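PDB 2B4W: uncharacterized protein from Leishmania major, which is of unknown function but belongs to the DUF1861 family, a member of the beta-fructosidase clan, and probably folds as a five-bladed beta-propeller. Local coordinates for residues F37-K42 with R116-E121; G201-I206 with L231-R236. One frame throughout, in Å; residues are numbered along the deposited sequence.

Contact 1: F37-K42 with R116-E121; sequences FSYKGK and RGTPDE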
loop_
_atom_site.group_PDB
_atom_site.type_symbol
_atom_site.label_atom_id
_atom_site.label_comp_id
_atom_site.label_asym_id
_atom_site.label_seq_id
_atom_site.Cartn_x
_atom_site.Cartn_y
_atom_site.Cartn_z
ATOM N N PHE A 37 -4.618 7.307 7.611
ATOM C CA PHE A 37 -5.774 6.799 8.355
ATOM C C PHE A 37 -6.108 7.865 9.392
ATOM O O PHE A 37 -5.348 8.835 9.457
ATOM C CB PHE A 37 -5.534 5.461 9.049
ATOM C CG PHE A 37 -4.407 5.466 10.079
ATOM C CD1 PHE A 37 -3.073 5.358 9.707
ATOM C CD2 PHE A 37 -4.692 5.579 11.421
ATOM C CE1 PHE A 37 -2.071 5.360 10.667
ATOM C CE2 PHE A 37 -3.716 5.576 12.393
ATOM C CZ PHE A 37 -2.386 5.458 12.012
ATOM N N SER A 38 -7.168 7.700 10.164
ATOM C CA SER A 38 -7.441 8.682 11.225
ATOM C C SER A 38 -7.592 7.997 12.572
ATOM O O SER A 38 -8.076 6.867 12.660
ATOM C CB SER A 38 -8.704 9.487 10.872
ATOM O OG SER A 38 -9.692 9.283 11.860
ATOM N N TYR A 39 -7.172 8.672 13.630
ATOM C CA TYR A 39 -7.244 8.151 14.984
ATOM C C TYR A 39 -7.247 9.343 15.936
ATOM O O TYR A 39 -6.539 10.314 15.665
ATOM C CB TYR A 39 -6.083 7.206 15.219
ATOM C CG TYR A 39 -5.991 6.496 16.539
ATOM C CD1 TYR A 39 -6.967 5.586 16.924
ATOM C CD2 TYR A 39 -4.922 6.717 17.408
ATOM C CE1 TYR A 39 -6.909 4.909 18.135
ATOM C CE2 TYR A 39 -4.858 6.054 18.615
ATOM C CZ TYR A 39 -5.847 5.158 18.973
ATOM O OH TYR A 39 -5.771 4.501 20.175
ATOM N N LYS A 40 -8.053 9.271 16.983
ATOM C CA LYS A 40 -8.125 10.309 18.012
ATOM C C LYS A 40 -8.217 11.712 17.414
ATOM O O LYS A 40 -7.638 12.696 17.894
ATOM C CB LYS A 40 -6.929 10.224 18.966
ATOM C CG LYS A 40 -7.017 9.225 20.108
ATOM C CD LYS A 40 -5.697 9.107 20.868
ATOM C CE LYS A 40 -5.826 8.278 22.133
ATOM N NZ LYS A 40 -4.581 7.591 22.567
ATOM N N GLY A 41 -8.982 11.847 16.332
ATOM C CA GLY A 41 -9.252 13.146 15.752
ATOM C C GLY A 41 -8.197 13.671 14.821
ATOM O O GLY A 41 -8.289 14.787 14.302
ATOM N N LYS A 42 -7.148 12.889 14.540
ATOM C CA LYS A 42 -6.150 13.380 13.612
ATOM C C LYS A 42 -5.740 12.325 12.576
ATOM O O LYS A 42 -5.769 11.137 12.871
ATOM C CB LYS A 42 -4.882 13.836 14.344
ATOM C CG LYS A 42 -5.043 14.132 15.820
ATOM C CD LYS A 42 -4.009 15.127 16.320
ATOM C CE LYS A 42 -3.860 15.057 17.841
ATOM N NZ LYS A 42 -2.911 16.106 18.344
ATOM N N ARG A 116 -2.346 -6.800 15.505
ATOM C CA ARG A 116 -3.736 -6.338 15.610
ATOM C C ARG A 116 -3.881 -5.453 16.838
ATOM O O ARG A 116 -3.095 -5.513 17.790
ATOM C CB ARG A 116 -4.715 -7.505 15.663
ATOM C CG ARG A 116 -4.510 -8.435 16.851
ATOM C CD ARG A 116 -5.260 -9.751 16.628
ATOM N NE ARG A 116 -6.689 -9.556 16.872
ATOM C CZ ARG A 116 -7.673 -10.329 16.432
ATOM N NH1 ARG A 116 -7.425 -11.407 15.699
ATOM N NH2 ARG A 116 -8.930 -10.012 16.737
ATOM N N GLY A 117 -4.896 -4.597 16.799
ATOM C CA GLY A 117 -5.155 -3.754 17.944
ATOM C C GLY A 117 -5.681 -2.379 17.581
ATOM O O GLY A 117 -6.518 -2.204 16.699
ATOM N N THR A 118 -5.173 -1.410 18.327
ATOM C CA THR A 118 -5.372 0.007 18.053
ATOM C C THR A 118 -4.047 0.546 17.533
ATOM O O THR A 118 -3.026 -0.103 17.772
ATOM C CB THR A 118 -5.878 0.719 19.319
ATOM O OG1 THR A 118 -6.405 2.009 18.999
ATOM C CG2 THR A 118 -4.711 0.957 20.252
ATOM N N PRO A 119 -4.001 1.652 16.812
ATOM C CA PRO A 119 -2.789 2.171 16.144
ATOM C C PRO A 119 -1.667 2.534 17.134
ATOM O O PRO A 119 -0.519 2.622 16.672
ATOM C CB PRO A 119 -3.278 3.458 15.462
ATOM C CG PRO A 119 -4.739 3.189 15.246
ATOM C CD PRO A 119 -5.154 2.467 16.515
ATOM N N ASP A 120 -2.069 2.608 18.358
ATOM C CA ASP A 120 -1.395 2.870 19.594
ATOM C C ASP A 120 -0.940 1.617 20.352
ATOM O O ASP A 120 0.012 1.667 21.127
ATOM C CB ASP A 120 -2.345 3.637 20.533
ATOM C CG ASP A 120 -2.018 5.065 20.799
ATOM O OD1 ASP A 120 -0.861 5.495 20.968
ATOM O OD2 ASP A 120 -2.997 5.850 20.985
ATOM N N GLU A 121 -1.654 0.511 20.137
ATOM C CA GLU A 121 -1.344 -0.752 20.795
ATOM C C GLU A 121 -1.545 -1.944 19.860
ATOM O O GLU A 121 -2.626 -2.528 19.762
ATOM C CB GLU A 121 -2.191 -0.951 22.052
ATOM C CG GLU A 121 -1.802 -0.104 23.254
ATOM C CD GLU A 121 -2.893 -0.032 24.309
ATOM O OE1 GLU A 121 -3.102 -1.022 25.053
ATOM O OE2 GLU A 121 -3.561 1.029 24.392
#
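Tyr39 and Pro119 are the nearest backbone points, 7.5 Å apart CA to CA, where the type I' turn from Tyr39 to Lys42 faces the type I turn from Thr118 to Glu121; side chains bridge the gap. The Tyr39 ring does most of the work. CG stands anti to the backbone N (chi1 -177°), and the side chain and Pro119 reach toward each other, tip to tip. Pro119 CD lies over one face, 3.7 Å from the centroid of the Tyr39 ring and 21° off its normal, a CH-pi contact, while CG of Lys40 lies over the opposite face, toward the rim. At the far end, Tyr39 OH makes a weak 2.8 Å hydrogen bond with Thr118 OG1, the two side chains crossing at about a right angle. Asp120 comes in at the ring edge: its OD2 is 3.0 Å from Tyr39 CE2, with carboxylate and ring planes 73° apart. The extended Lys40 chain carries NZ to the same oxygen, forming a 2.8 Å salt bridge with Asp120 OD2 nearly along its C-O bond. Phe37 CE2 also packs 3.8 Å from Pro119 CB, the two side chains crossing obliquely, and Pro119 O accepts from Tyr46 OH. Phe309 and Met93 touch Pro119 too. Both turns close two-residue beta hairpins, each with a reciprocal pair of backbone hydrogen bonds between its end residues. The hairpin of 37-39 and 42-50 thus meets that of 110-116 and 121-127, two different sheets, consistent with hairpin tips meeting between adjacent propeller blades.

Contact 2: G201-I206 with L231-R236; sequences GKVGCI and LDPQSR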
loop_
_atom_site.group_PDB
_atom_site.type_symbol
_atom_site.label_atom_id
_atom_site.label_comp_id
_atom_site.label_asym_id
_atom_site.label_seq_id
_atom_site.Cartn_x
_atom_site.Cartn_y
_atom_site.Cartn_z
ATOM N N GLY A 201 -19.657 -5.165 -4.108
ATOM C CA GLY A 201 -19.241 -6.419 -3.503
ATOM C C GLY A 201 -17.896 -6.878 -4.042
ATOM O O GLY A 201 -17.240 -7.791 -3.554
ATOM N N LYS A 202 -17.464 -6.233 -5.098
ATOM C CA LYS A 202 -16.204 -6.367 -5.775
ATOM C C LYS A 202 -15.105 -5.676 -4.956
ATOM O O LYS A 202 -15.374 -4.955 -3.998
ATOM C CB LYS A 202 -16.180 -5.758 -7.184
ATOM C CG LYS A 202 -17.237 -6.338 -8.111
ATOM C CD LYS A 202 -16.830 -6.191 -9.570
ATOM C CE LYS A 202 -17.831 -6.855 -10.506
ATOM N NZ LYS A 202 -19.166 -7.068 -9.878
ATOM N N VAL A 203 -13.870 -5.924 -5.363
ATOM C CA VAL A 203 -12.733 -5.384 -4.620
ATOM C C VAL A 203 -11.876 -4.461 -5.476
ATOM O O VAL A 203 -11.327 -4.865 -6.490
ATOM C CB VAL A 203 -11.854 -6.520 -4.064
ATOM C CG1 VAL A 203 -10.620 -5.943 -3.378
ATOM C CG2 VAL A 203 -12.648 -7.395 -3.100
ATOM N N GLY A 204 -11.788 -3.218 -5.028
ATOM C CA GLY A 204 -10.917 -2.226 -5.597
ATOM C C GLY A 204 -9.505 -2.371 -5.054
ATOM O O GLY A 204 -9.260 -2.178 -3.864
ATOM N N CYS A 205 -8.548 -2.716 -5.918
ATOM C CA CYS A 205 -7.165 -2.714 -5.462
ATOM C C CYS A 205 -6.335 -1.586 -6.064
ATOM O O CYS A 205 -6.404 -1.237 -7.259
ATOM C CB CYS A 205 -6.462 -4.041 -5.757
ATOM S SG CYS A 205 -7.391 -5.512 -5.297
ATOM N N ILE A 206 -5.499 -1.031 -5.167
ATOM C CA ILE A 206 -4.449 -0.096 -5.531
ATOM C C ILE A 206 -3.119 -0.799 -5.358
ATOM O O ILE A 206 -2.843 -1.328 -4.284
ATOM C CB ILE A 206 -4.510 1.177 -4.674
ATOM C CG1 ILE A 206 -5.842 1.923 -4.819
ATOM C CG2 ILE A 206 -3.335 2.107 -4.937
ATOM C CD1 ILE A 206 -6.066 2.400 -6.243
ATOM N N LEU A 231 -11.381 -6.598 -8.711
ATOM C CA LEU A 231 -11.482 -8.023 -8.551
ATOM C C LEU A 231 -12.899 -8.427 -8.187
ATOM O O LEU A 231 -13.485 -7.842 -7.280
ATOM C CB LEU A 231 -10.558 -8.524 -7.423
ATOM C CG LEU A 231 -10.948 -9.929 -6.936
ATOM C CD1 LEU A 231 -10.497 -10.945 -7.974
ATOM C CD2 LEU A 231 -10.370 -10.240 -5.563
ATOM N N ASP A 232 -13.392 -9.438 -8.889
ATOM C CA ASP A 232 -14.605 -10.078 -8.391
ATOM C C ASP A 232 -14.195 -11.276 -7.540
ATOM O O ASP A 232 -13.641 -12.228 -8.079
ATOM C CB ASP A 232 -15.525 -10.486 -9.531
ATOM C CG ASP A 232 -16.888 -10.941 -9.032
ATOM O OD1 ASP A 232 -16.918 -11.900 -8.235
ATOM O OD2 ASP A 232 -17.887 -10.326 -9.450
ATOM N N PRO A 233 -14.475 -11.210 -6.241
ATOM C CA PRO A 233 -13.910 -12.167 -5.291
ATOM C C PRO A 233 -14.506 -13.556 -5.512
ATOM O O PRO A 233 -13.984 -14.549 -5.005
ATOM C CB PRO A 233 -14.273 -11.596 -3.922
ATOM C CG PRO A 233 -15.366 -10.616 -4.138
ATOM C CD PRO A 233 -15.375 -10.248 -5.590
ATOM N N GLN A 234 -15.586 -13.618 -6.288
ATOM C CA GLN A 234 -16.225 -14.907 -6.549
ATOM C C GLN A 234 -15.835 -15.501 -7.895
ATOM O O GLN A 234 -15.306 -16.611 -7.991
ATOM C CB GLN A 234 -17.742 -14.727 -6.464
ATOM N N SER A 235 -16.087 -14.774 -8.976
ATOM C CA SER A 235 -15.691 -15.242 -10.303
ATOM C C SER A 235 -14.185 -15.105 -10.456
ATOM O O SER A 235 -13.573 -15.712 -11.329
ATOM C CB SER A 235 -16.427 -14.468 -11.387
ATOM O OG SER A 235 -16.149 -13.088 -11.373
ATOM N N ARG A 236 -13.586 -14.290 -9.584
ATOM C CA ARG A 236 -12.150 -14.062 -9.685
ATOM C C ARG A 236 -11.771 -13.357 -10.981
ATOM O O ARG A 236 -10.596 -13.315 -11.349
ATOM C CB ARG A 236 -11.417 -15.393 -9.570
ATOM C CG ARG A 236 -11.792 -16.215 -8.359
ATOM C CD ARG A 236 -10.833 -17.374 -8.136
ATOM N NE ARG A 236 -9.415 -17.071 -8.169
ATOM C CZ ARG A 236 -8.553 -16.979 -7.171
ATOM N NH1 ARG A 236 -8.904 -17.166 -5.902
ATOM N NH2 ARG A 236 -7.274 -16.687 -7.396
#
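The Asp232 carboxylate is the flat group that faces Lys202, and its two oxygens serve different partners: OD2 meets Lys202, while OD1 turns back on its own loop. Gln234 N donates to Asp232 OD1 at 2.9 Å, and Ser235 N comes to that oxygen from above the carboxylate plane, 49° out of it. The first bond makes an Asx turn, the second extends it to an Asx motif, and together they hold OD1 against the loop. Lys202, bent at its end (chi4 20°), brings NZ to 3.5 Å from Asp232 OD2, a rather long salt bridge. The peptide planes are joined as an antiparallel hydrogen-bonded pair: Val203 N donates to Leu231 O at 2.7 Å, within the carbonyl plane, and Leu231 N returns a bond to Val203 O at 2.8 Å, with the donor tilted 16° from the plane of the Val203 carbonyl. The Val203 and Leu231 side chains share one face of the sheet, CB to CB 4.1 Å. Beyond the paired residues, Pro233 CG touches Gly201 O at 3.4 Å. Phe148 of strand 145-149 packs on Val203 and Leu231, Leu181 also touches Leu231, and on the far side of strand 203-211 from strand 223-231 runs strand 188-198.

Overall arrangement
The two contacts are separate, with centres 27 Å apart and nearest atoms about 14 Å apart, and they share no strand. The centre of each lies about 17 Å from the centre of the chain, and both are partly buried; contact 1 includes an exposed lysine, whereas none of the touching residues of contact 2 is fully exposed. Contact 1 ties two different sheets together at facing hairpin turns, through two aromatic rings packed on a proline, and a salt bridge, but no backbone hydrogen bond across. Contact 2 works within one sheet: backbone bonds pair neighbouring strands at their ends, apolar side chains lie on one face, and a charged pair sits beside the loop that follows strand 223-231. Aspartate with lysine recurs in both, with a shorter bridge in contact 1.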